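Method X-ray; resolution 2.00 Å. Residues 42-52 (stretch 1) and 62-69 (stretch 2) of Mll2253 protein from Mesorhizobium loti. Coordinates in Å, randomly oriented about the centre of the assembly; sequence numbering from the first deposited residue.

Stretch 1 42-52: DFKPAVGHRFN
Stretch 2 62-69: DCEVLAVE

Residues 62-69 form an extended strand against which 50-52 pairs antiparallel, the strand directions 141° apart; 42-49 are loop, with a type II turn from Ala46 to His49. Asp62 (chi1 m) lies opposite Asn52 (chi1 m), CA atoms 4.8 Å apart, and its OD2 comes 2.8 Å from Asn52 ND2, two polar ends suited to this partly exposed face. Cys63 faces Phe51 in a hydrogen-bonded pair: Cys63 N donates to Phe51 O (2.7 Å), and Phe51 N to Cys63 O (2.8 Å). On this buried face the compact Cys63 side chain (m) fits beneath the Phe51 ring (chi1 p, chi2 100°), its CB 3.5 Å from the ring centroid. Glu64, all-extended to chi2, pairs with Arg50 without hydrogen bonds, CA to CA 4.2 Å, its polar chain suiting the more exposed face shared with Asp62, Asn52 and Arg50; its CA also lies 3.2 Å from His49 O. Val65 (t) points toward the loop and is the most covered residue. Its N donates to His49 O (2.8 Å) and its O accepts from Gly48 N (2.7 Å), while CG2 lies 3.8 Å from both Phe43 CE1 and Phe51 CE2, a single methyl packing against both aromatic rings. Gly48, at phi/psi 88/-9, suits a backbone that would jam a CB. Leu66 and Ala67 point away; Val68 (t) turns back, its apolar CG2 meeting Val47 CG2 at 4.3 Å. Glu69 does not touch the other stretch.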

# COMPACT_ATOMS: atom_id res chain seq x y z
N ASP B 42 10.38 3.37 -9.89
CA ASP B 42 11.29 3.68 -10.99
C ASP B 42 12.30 4.72 -10.51
O ASP B 42 12.58 5.71 -11.18
CB ASP B 42 10.52 4.21 -12.22
CG ASP B 42 9.59 5.38 -11.89
OD1 ASP B 42 9.31 6.17 -12.81
OD2 ASP B 42 9.13 5.50 -10.74
N PHE B 43 12.84 4.46 -9.32
CA PHE B 43 13.83 5.33 -8.69
C PHE B 43 15.14 5.42 -9.48
O PHE B 43 15.49 4.51 -10.23
CB PHE B 43 14.16 4.78 -7.28
CG PHE B 43 15.30 5.49 -6.61
CD1 PHE B 43 15.07 6.67 -5.90
CD2 PHE B 43 16.60 5.01 -6.71
CE1 PHE B 43 16.12 7.36 -5.31
CE2 PHE B 43 17.67 5.70 -6.12
CZ PHE B 43 17.43 6.87 -5.42
N LYS B 44 15.84 6.53 -9.32
CA LYS B 44 17.14 6.76 -9.96
C LYS B 44 17.90 7.70 -9.03
O LYS B 44 17.37 8.73 -8.62
CB LYS B 44 17.00 7.42 -11.33
CG LYS B 44 16.55 6.48 -12.43
CD LYS B 44 17.45 6.57 -13.66
CE LYS B 44 18.88 6.14 -13.36
NZ LYS B 44 19.61 7.08 -12.45
N PRO B 45 19.14 7.33 -8.68
CA PRO B 45 20.02 8.11 -7.79
C PRO B 45 20.50 9.43 -8.39
O PRO B 45 21.70 9.70 -8.40
CB PRO B 45 21.19 7.16 -7.53
CG PRO B 45 20.63 5.81 -7.78
CD PRO B 45 19.74 6.02 -8.97
N ALA B 46 19.59 10.24 -8.91
CA ALA B 46 19.98 11.52 -9.50
C ALA B 46 19.08 12.63 -8.98
O ALA B 46 17.86 12.53 -9.02
CB ALA B 46 19.90 11.45 -11.02
N VAL B 47 19.71 13.70 -8.50
CA VAL B 47 18.98 14.84 -7.97
C VAL B 47 18.01 15.42 -8.99
O VAL B 47 18.36 15.62 -10.15
CB VAL B 47 19.95 15.96 -7.53
CG1 VAL B 47 19.17 17.18 -7.08
CG2 VAL B 47 20.86 15.47 -6.41
N GLY B 48 16.78 15.67 -8.54
CA GLY B 48 15.77 16.24 -9.41
C GLY B 48 14.99 15.18 -10.17
O GLY B 48 13.99 15.48 -10.81
N HIS B 49 15.44 13.93 -10.09
CA HIS B 49 14.76 12.85 -10.79
C HIS B 49 13.38 12.60 -10.20
O HIS B 49 13.22 12.43 -8.99
CB HIS B 49 15.60 11.57 -10.72
CG HIS B 49 14.93 10.38 -11.32
ND1 HIS B 49 14.16 9.50 -10.59
CD2 HIS B 49 14.90 9.92 -12.60
CE1 HIS B 49 13.68 8.56 -11.38
NE2 HIS B 49 14.11 8.79 -12.61
N ARG B 50 12.37 12.60 -11.06
CA ARG B 50 11.02 12.37 -10.60
C ARG B 50 10.61 10.93 -10.87
O ARG B 50 10.91 10.37 -11.93
CB ARG B 50 10.06 13.37 -11.26
CG ARG B 50 10.64 14.05 -12.48
CD ARG B 50 10.38 15.55 -12.51
NE ARG B 50 8.97 15.87 -12.24
CZ ARG B 50 8.36 16.98 -12.65
NH1 ARG B 50 7.08 17.18 -12.35
NH2 ARG B 50 9.02 17.87 -13.37
N PHE B 51 9.95 10.31 -9.90
CA PHE B 51 9.51 8.93 -10.02
C PHE B 51 8.29 8.67 -9.15
O PHE B 51 7.80 9.57 -8.44
CB PHE B 51 10.64 7.97 -9.63
CG PHE B 51 11.04 8.04 -8.17
CD1 PHE B 51 10.58 7.10 -7.25
CD2 PHE B 51 11.88 9.06 -7.72
CE1 PHE B 51 10.94 7.17 -5.91
CE2 PHE B 51 12.25 9.14 -6.38
CZ PHE B 51 11.78 8.19 -5.47
N ASN B 52 7.80 7.44 -9.22
CA ASN B 52 6.65 7.03 -8.43
C ASN B 52 6.96 5.73 -7.72
O ASN B 52 7.84 4.97 -8.12
CB ASN B 52 5.41 6.81 -9.31
CG ASN B 52 4.92 8.08 -9.96
OD1 ASN B 52 5.21 8.34 -11.12
ND2 ASN B 52 4.18 8.89 -9.20
N ASP B 62 3.99 10.15 -5.49
CA ASP B 62 4.78 10.92 -6.45
C ASP B 62 6.04 11.36 -5.72
O ASP B 62 5.95 12.00 -4.67
CB ASP B 62 4.02 12.16 -6.90
CG ASP B 62 2.65 11.83 -7.46
OD1 ASP B 62 1.77 12.72 -7.42
OD2 ASP B 62 2.46 10.68 -7.92
N CYS B 63 7.20 11.05 -6.28
CA CYS B 63 8.46 11.40 -5.63
C CYS B 63 9.48 12.10 -6.52
O CYS B 63 9.43 12.01 -7.75
CB CYS B 63 9.13 10.14 -5.07
SG CYS B 63 8.05 8.99 -4.23
N GLU B 64 10.41 12.78 -5.86
CA GLU B 64 11.47 13.50 -6.55
C GLU B 64 12.74 13.39 -5.72
O GLU B 64 12.72 13.65 -4.52
CB GLU B 64 11.09 14.96 -6.72
CG GLU B 64 12.08 15.74 -7.56
CD GLU B 64 12.07 17.22 -7.26
OE1 GLU B 64 10.99 17.75 -6.93
OE2 GLU B 64 13.14 17.86 -7.37
N VAL B 65 13.85 13.02 -6.35
CA VAL B 65 15.11 12.92 -5.63
C VAL B 65 15.57 14.33 -5.30
O VAL B 65 15.58 15.21 -6.16
CB VAL B 65 16.18 12.18 -6.47
CG1 VAL B 65 17.47 12.06 -5.68
CG2 VAL B 65 15.67 10.79 -6.85
N LEU B 66 15.93 14.55 -4.04
CA LEU B 66 16.37 15.86 -3.57
C LEU B 66 17.85 15.94 -3.27
O LEU B 66 18.49 16.95 -3.54
CB LEU B 66 15.61 16.25 -2.30
CG LEU B 66 14.10 16.39 -2.45
CD1 LEU B 66 13.51 16.69 -1.07
CD2 LEU B 66 13.78 17.52 -3.43
N ALA B 67 18.40 14.88 -2.68
CA ALA B 67 19.81 14.86 -2.35
C ALA B 67 20.38 13.46 -2.44
O ALA B 67 19.70 12.47 -2.13
CB ALA B 67 20.04 15.43 -0.95
N VAL B 68 21.64 13.37 -2.86
CA VAL B 68 22.29 12.09 -2.99
C VAL B 68 23.77 12.18 -2.64
O VAL B 68 24.53 12.88 -3.30
CB VAL B 68 22.17 11.54 -4.42
CG1 VAL B 68 22.84 10.18 -4.51
CG2 VAL B 68 20.70 11.44 -4.82
N GLU B 69 24.16 11.45 -1.61
CA GLU B 69 25.54 11.41 -1.17
C GLU B 69 25.87 9.94 -0.93
O GLU B 69 25.65 9.41 0.15
CB GLU B 69 25.70 12.22 0.12
CG GLU B 69 27.11 12.29 0.64
CD GLU B 69 27.25 13.32 1.74
OE1 GLU B 69 26.49 13.23 2.74
OE2 GLU B 69 28.12 14.20 1.62